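Local structure of carboxylase (Deinococcus radiodurans, 5H80) at residues Val45-Gln57 / Glu329-Arg342. The protein probably carries out, through this biotin carboxylase domain of a single-chain carboxylase, the ATP-dependent carboxylation of biotin on a carrier domain. Residues are numbered along the deposited sequence; the frame is centred on the assembly and turned at random.
Sequences VRIERAVSALGWQ and EEWCGTDLVTAQLR. With EDO (1,2-ethanediol), chain G; EDO (1,2-ethanediol), chain E.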
loop_
_atom_site.group_PDB
_atom_site.type_symbol
_atom_site.label_atom_id
_atom_site.label_comp_id
_atom_site.label_asym_id
_atom_site.label_seq_id
_atom_site.Cartn_x
_atom_site.Cartn_y
_atom_site.Cartn_z
ATOM N N VAL A 45 6.224 -10.665 -12.454
ATOM C CA VAL A 45 5.732 -9.211 -12.369
ATOM C C VAL A 45 6.409 -8.447 -11.174
ATOM O O VAL A 45 6.950 -7.265 -11.313
ATOM C CB VAL A 45 4.173 -9.223 -12.278
ATOM C CG1 VAL A 45 3.616 -7.856 -11.956
ATOM C CG2 VAL A 45 3.391 -9.638 -13.540
ATOM N N ARG A 46 6.375 -9.034 -10.015
ATOM C CA ARG A 46 7.044 -8.583 -8.854
ATOM C C ARG A 46 8.518 -8.156 -9.071
ATOM O O ARG A 46 9.054 -7.050 -8.712
ATOM C CB ARG A 46 6.911 -9.647 -7.761
ATOM C CG ARG A 46 7.617 -9.217 -6.440
ATOM C CD ARG A 46 6.973 -8.034 -5.658
ATOM N NE ARG A 46 7.729 -7.490 -4.528
ATOM C CZ ARG A 46 8.528 -6.431 -4.669
ATOM N NH1 ARG A 46 8.888 -5.962 -5.834
ATOM N NH2 ARG A 46 9.087 -5.883 -3.641
ATOM N N ILE A 47 9.305 -9.112 -9.650
ATOM C CA ILE A 47 10.662 -8.897 -10.013
ATOM C C ILE A 47 10.831 -7.731 -10.997
ATOM O O ILE A 47 11.759 -6.938 -10.790
ATOM C CB ILE A 47 11.438 -10.199 -10.423
ATOM C CG1 ILE A 47 11.400 -11.169 -9.282
ATOM C CG2 ILE A 47 12.827 -9.873 -10.808
ATOM C CD1 ILE A 47 11.753 -12.618 -9.660
ATOM N N GLU A 48 10.068 -7.661 -12.098
ATOM C CA GLU A 48 10.099 -6.560 -13.076
ATOM C C GLU A 48 9.917 -5.209 -12.406
ATOM O O GLU A 48 10.768 -4.362 -12.626
ATOM C CB GLU A 48 9.017 -6.701 -14.147
ATOM C CG GLU A 48 9.323 -7.914 -15.003
ATOM C CD GLU A 48 8.147 -8.415 -15.820
ATOM O OE1 GLU A 48 7.021 -8.037 -15.559
ATOM O OE2 GLU A 48 8.354 -9.278 -16.719
ATOM N N ARG A 49 9.123 -5.179 -11.326
ATOM C CA ARG A 49 8.822 -3.897 -10.581
ATOM C C ARG A 49 10.052 -3.530 -9.713
ATOM O O ARG A 49 10.483 -2.436 -9.749
ATOM C CB ARG A 49 7.557 -3.978 -9.770
ATOM C CG ARG A 49 6.252 -3.953 -10.545
ATOM C CD ARG A 49 5.080 -4.541 -9.855
ATOM N NE ARG A 49 3.886 -4.240 -10.608
ATOM C CZ ARG A 49 2.657 -4.733 -10.327
ATOM N NH1 ARG A 49 2.440 -5.548 -9.269
ATOM N NH2 ARG A 49 1.645 -4.407 -11.138
ATOM N N ALA A 50 10.740 -4.471 -9.071
ATOM C CA ALA A 50 11.971 -4.171 -8.224
ATOM C C ALA A 50 13.168 -3.743 -9.214
ATOM O O ALA A 50 13.898 -2.805 -8.993
ATOM C CB ALA A 50 12.346 -5.458 -7.508
ATOM N N VAL A 51 13.276 -4.429 -10.342
ATOM C CA VAL A 51 14.271 -4.097 -11.376
ATOM C C VAL A 51 14.094 -2.669 -11.850
ATOM O O VAL A 51 15.110 -1.943 -11.959
ATOM C CB VAL A 51 14.249 -5.117 -12.507
ATOM C CG1 VAL A 51 15.154 -4.750 -13.719
ATOM C CG2 VAL A 51 14.853 -6.464 -11.953
ATOM N N SER A 52 12.892 -2.293 -12.109
ATOM C CA SER A 52 12.548 -0.905 -12.547
ATOM C C SER A 52 12.855 0.082 -11.449
ATOM O O SER A 52 13.449 1.178 -11.745
ATOM C CB SER A 52 11.133 -0.742 -13.035
ATOM O OG SER A 52 10.854 -1.418 -14.301
ATOM N N ALA A 53 12.472 -0.251 -10.209
ATOM C CA ALA A 53 12.813 0.624 -9.037
ATOM C C ALA A 53 14.332 0.900 -8.934
ATOM O O ALA A 53 14.801 1.993 -8.554
ATOM C CB ALA A 53 12.296 0.084 -7.756
ATOM N N LEU A 54 15.191 -0.087 -9.263
ATOM C CA LEU A 54 16.614 0.107 -9.261
ATOM C C LEU A 54 17.247 0.863 -10.474
ATOM O O LEU A 54 18.443 1.134 -10.445
ATOM C CB LEU A 54 17.243 -1.294 -9.096
ATOM C CG LEU A 54 16.937 -2.020 -7.777
ATOM C CD1 LEU A 54 17.491 -3.475 -7.849
ATOM C CD2 LEU A 54 17.621 -1.239 -6.642
ATOM N N GLY A 55 16.440 1.117 -11.500
ATOM C CA GLY A 55 16.880 1.652 -12.774
ATOM C C GLY A 55 17.639 0.656 -13.655
ATOM O O GLY A 55 18.475 1.056 -14.517
ATOM N N TRP A 56 17.439 -0.648 -13.401
ATOM C CA TRP A 56 17.976 -1.703 -14.199
ATOM C C TRP A 56 16.993 -2.131 -15.249
ATOM O O TRP A 56 15.899 -1.569 -15.371
ATOM C CB TRP A 56 18.335 -2.885 -13.292
ATOM C CG TRP A 56 19.329 -2.558 -12.079
ATOM C CD1 TRP A 56 19.964 -1.348 -11.758
ATOM C CD2 TRP A 56 19.812 -3.485 -11.146
ATOM N NE1 TRP A 56 20.782 -1.493 -10.641
ATOM C CE2 TRP A 56 20.665 -2.787 -10.214
ATOM C CE3 TRP A 56 19.594 -4.849 -10.949
ATOM C CZ2 TRP A 56 21.307 -3.430 -9.195
ATOM C CZ3 TRP A 56 20.194 -5.485 -9.911
ATOM C CH2 TRP A 56 21.099 -4.809 -9.043
ATOM N N GLN A 57 17.447 -3.049 -16.100
ATOM C CA GLN A 57 16.612 -3.573 -17.161
ATOM C C GLN A 57 16.229 -4.988 -16.976
ATOM O O GLN A 57 17.003 -5.717 -16.415
ATOM C CB GLN A 57 17.292 -3.409 -18.540
ATOM C CG GLN A 57 17.471 -1.936 -18.892
ATOM C CD GLN A 57 18.372 -1.780 -20.069
ATOM O OE1 GLN A 57 19.155 -2.698 -20.417
ATOM N NE2 GLN A 57 18.282 -0.626 -20.696
ATOM N N GLU A 329 7.093 -7.381 3.952
ATOM C CA GLU A 329 7.288 -6.051 3.292
ATOM C C GLU A 329 6.314 -5.043 3.875
ATOM O O GLU A 329 6.726 -3.922 4.211
ATOM C CB GLU A 329 7.092 -6.222 1.748
ATOM C CG GLU A 329 8.288 -6.949 1.112
ATOM C CD GLU A 329 8.307 -6.815 -0.432
ATOM O OE1 GLU A 329 7.230 -6.653 -1.027
ATOM O OE2 GLU A 329 9.380 -6.837 -1.024
ATOM N N GLU A 330 5.044 -5.320 3.923
ATOM C CA GLU A 330 4.066 -4.298 4.322
ATOM C C GLU A 330 4.108 -4.067 5.859
ATOM O O GLU A 330 3.944 -2.877 6.326
ATOM C CB GLU A 330 2.694 -4.692 3.796
ATOM C CG GLU A 330 2.440 -4.711 2.277
ATOM C CD GLU A 330 2.850 -3.508 1.646
ATOM O OE1 GLU A 330 2.386 -2.413 2.097
ATOM O OE2 GLU A 330 3.714 -3.546 0.805
ATOM N N TRP A 331 4.217 -5.129 6.658
ATOM C CA TRP A 331 4.441 -4.977 8.086
ATOM C C TRP A 331 5.688 -4.122 8.407
ATOM O O TRP A 331 5.595 -3.164 9.232
ATOM C CB TRP A 331 4.500 -6.349 8.785
ATOM C CG TRP A 331 4.703 -6.292 10.247
ATOM C CD1 TRP A 331 4.157 -5.357 11.170
ATOM C CD2 TRP A 331 5.501 -7.151 10.981
ATOM N NE1 TRP A 331 4.569 -5.657 12.425
ATOM C CE2 TRP A 331 5.366 -6.795 12.357
ATOM C CE3 TRP A 331 6.254 -8.322 10.650
ATOM C CZ2 TRP A 331 5.976 -7.505 13.371
ATOM C CZ3 TRP A 331 6.907 -8.966 11.639
ATOM C CH2 TRP A 331 6.783 -8.564 13.038
ATOM N N CYS A 332 6.856 -4.448 7.831
ATOM C CA CYS A 332 8.149 -3.878 8.188
ATOM C C CYS A 332 8.405 -2.549 7.446
ATOM O O CYS A 332 9.290 -1.795 7.831
ATOM C CB CYS A 332 9.280 -4.858 7.927
ATOM S SG CYS A 332 9.247 -6.341 9.003
ATOM N N GLY A 333 7.687 -2.275 6.341
ATOM C CA GLY A 333 7.982 -1.164 5.432
ATOM C C GLY A 333 9.332 -1.289 4.803
ATOM O O GLY A 333 10.267 -0.527 5.139
ATOM N N THR A 334 9.513 -2.391 4.037
ATOM C CA THR A 334 10.786 -2.671 3.440
ATOM C C THR A 334 10.441 -3.309 2.078
ATOM O O THR A 334 9.431 -4.046 1.986
ATOM C CB THR A 334 11.640 -3.640 4.339
ATOM O OG1 THR A 334 12.975 -3.655 3.931
ATOM C CG2 THR A 334 11.290 -5.109 4.331
ATOM N N ASP A 335 11.286 -3.062 1.108
ATOM C CA ASP A 335 11.268 -3.764 -0.191
ATOM C C ASP A 335 12.352 -4.921 -0.198
ATOM O O ASP A 335 13.622 -4.636 -0.348
ATOM C CB ASP A 335 11.564 -2.800 -1.271
ATOM C CG ASP A 335 11.341 -3.347 -2.682
ATOM O OD1 ASP A 335 11.573 -4.610 -2.906
ATOM O OD2 ASP A 335 10.883 -2.578 -3.586
ATOM N N LEU A 336 11.873 -6.102 0.050
ATOM C CA LEU A 336 12.755 -7.308 0.017
ATOM C C LEU A 336 13.347 -7.606 -1.304
ATOM O O LEU A 336 14.494 -8.169 -1.334
ATOM C CB LEU A 336 12.099 -8.541 0.618
ATOM C CG LEU A 336 11.898 -8.470 2.160
ATOM C CD1 LEU A 336 10.920 -9.461 2.724
ATOM C CD2 LEU A 336 13.241 -8.434 2.881
ATOM N N VAL A 337 12.627 -7.311 -2.406
ATOM C CA VAL A 337 13.172 -7.814 -3.711
ATOM C C VAL A 337 14.262 -6.876 -4.246
ATOM O O VAL A 337 15.292 -7.260 -4.859
ATOM C CB VAL A 337 12.059 -8.111 -4.714
ATOM C CG1 VAL A 337 12.619 -8.707 -6.039
ATOM C CG2 VAL A 337 10.976 -9.016 -4.066
ATOM N N THR A 338 14.076 -5.519 -4.146
ATOM C CA THR A 338 15.228 -4.635 -4.488
ATOM C C THR A 338 16.476 -4.948 -3.620
ATOM O O THR A 338 17.594 -5.027 -4.136
ATOM C CB THR A 338 14.845 -3.146 -4.331
ATOM O OG1 THR A 338 14.355 -2.893 -2.990
ATOM C CG2 THR A 338 13.832 -2.845 -5.329
ATOM N N ALA A 339 16.273 -5.246 -2.305
ATOM C CA ALA A 339 17.350 -5.635 -1.346
ATOM C C ALA A 339 18.037 -6.949 -1.864
ATOM O O ALA A 339 19.267 -6.998 -1.993
ATOM C CB ALA A 339 16.871 -5.821 0.049
ATOM N N GLN A 340 17.208 -7.891 -2.229
ATOM C CA GLN A 340 17.688 -9.179 -2.736
ATOM C C GLN A 340 18.595 -9.016 -4.003
ATOM O O GLN A 340 19.760 -9.517 -3.992
ATOM C CB GLN A 340 16.545 -10.061 -3.056
ATOM C CG GLN A 340 16.936 -11.512 -3.448
ATOM C CD GLN A 340 15.762 -12.262 -4.033
ATOM O OE1 GLN A 340 14.782 -11.708 -4.554
ATOM N NE2 GLN A 340 15.820 -13.613 -3.889
ATOM N N LEU A 341 18.161 -8.232 -4.956
ATOM C CA LEU A 341 18.874 -7.901 -6.179
ATOM C C LEU A 341 20.216 -7.203 -5.884
ATOM O O LEU A 341 21.247 -7.564 -6.448
ATOM C CB LEU A 341 18.043 -7.022 -7.083
ATOM C CG LEU A 341 16.869 -7.720 -7.848
ATOM C CD1 LEU A 341 15.773 -6.712 -8.299
ATOM C CD2 LEU A 341 17.546 -8.472 -9.044
ATOM N N ARG A 342 20.211 -6.204 -5.003
ATOM C CA ARG A 342 21.373 -5.477 -4.612
ATOM C C ARG A 342 22.373 -6.345 -3.838
ATOM O O ARG A 342 23.612 -6.180 -4.071
ATOM C CB ARG A 342 21.089 -4.127 -3.913
ATOM C CG ARG A 342 20.189 -3.195 -4.767
ATOM C CD ARG A 342 19.807 -1.998 -3.939
ATOM N NE ARG A 342 20.944 -1.166 -3.602
ATOM C CZ ARG A 342 20.886 0.138 -3.348
ATOM N NH1 ARG A 342 22.008 0.790 -3.135
ATOM N NH2 ARG A 342 19.719 0.813 -3.265
HETATM C C1 EDO G . 6.503 -2.526 -0.718
HETATM O O1 EDO G . 6.063 -2.200 0.614
HETATM C C2 EDO G . 7.986 -2.511 -0.914
HETATM O O2 EDO G . 8.343 -1.189 -0.459
HETATM C C1 EDO E . 22.817 1.332 -13.112
HETATM O O1 EDO E . 21.852 1.606 -14.138
HETATM C C2 EDO E . 22.141 1.711 -11.780
HETATM O O2 EDO E . 23.064 1.548 -10.686
HETATM O O HOH W 1 9.873 -3.281 -5.804
#
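Arg46 brings one edge of its guanidinium, at NH2, to Glu329 on helix 325-332 and to Asp335, the N-cap residue of helix 336-344. NH2 gives a hydrogen bond of 2.8 Å to Glu329 OE2, taken on the syn lone pair and lying near the guanidinium plane. The same nitrogen makes a second, more bent hydrogen bond, again part of a salt bridge, to Asp335 OD1 (2.9 Å, 131° at the hydrogen). That oxygen is met from above its carboxylate plane, and from the opposite face Thr338 N binds it almost straight, so the N-cap aspartate is gripped from both sides. The arginine chain leaves with CG anti to the backbone N (chi1 -180°) and bends at chi2, which lays one guanidinium face over Val337 CG2, 3.6 Å from CZ. A leucine in place of Arg46 would probably leave Glu329 and Asp335 without this shared positive partner and the N-cap carboxylate held less firmly. Arg46 NE is hydrogen-bonded to His325 NE2, and Arg403 is salt-bridged to Glu329 OE1.

Beyond the charges the helices touch closely at Ala50, whose CB sits 3.6 Å from Val337 CG1 and also meets Thr338 CG2 and Leu341 CD1. Leu54 then splays its branches, CD1 against Leu341 CB and CD2 against Arg342 CD (3.6 Å). Trp56 slides past Leu341, CZ3 to CB, with its ring edge toward Leu341 O. Gly55 closes the first helix in a Schellman motif. The axes of 45-53 and 336-342 come within 8.8 Å and cross at -68°, with Ala50 at the close approach to Thr338; this crossing, beside the salt-bridge network, joins the N-terminal domain to the ATP-grasp portion of the biotin carboxylase fold.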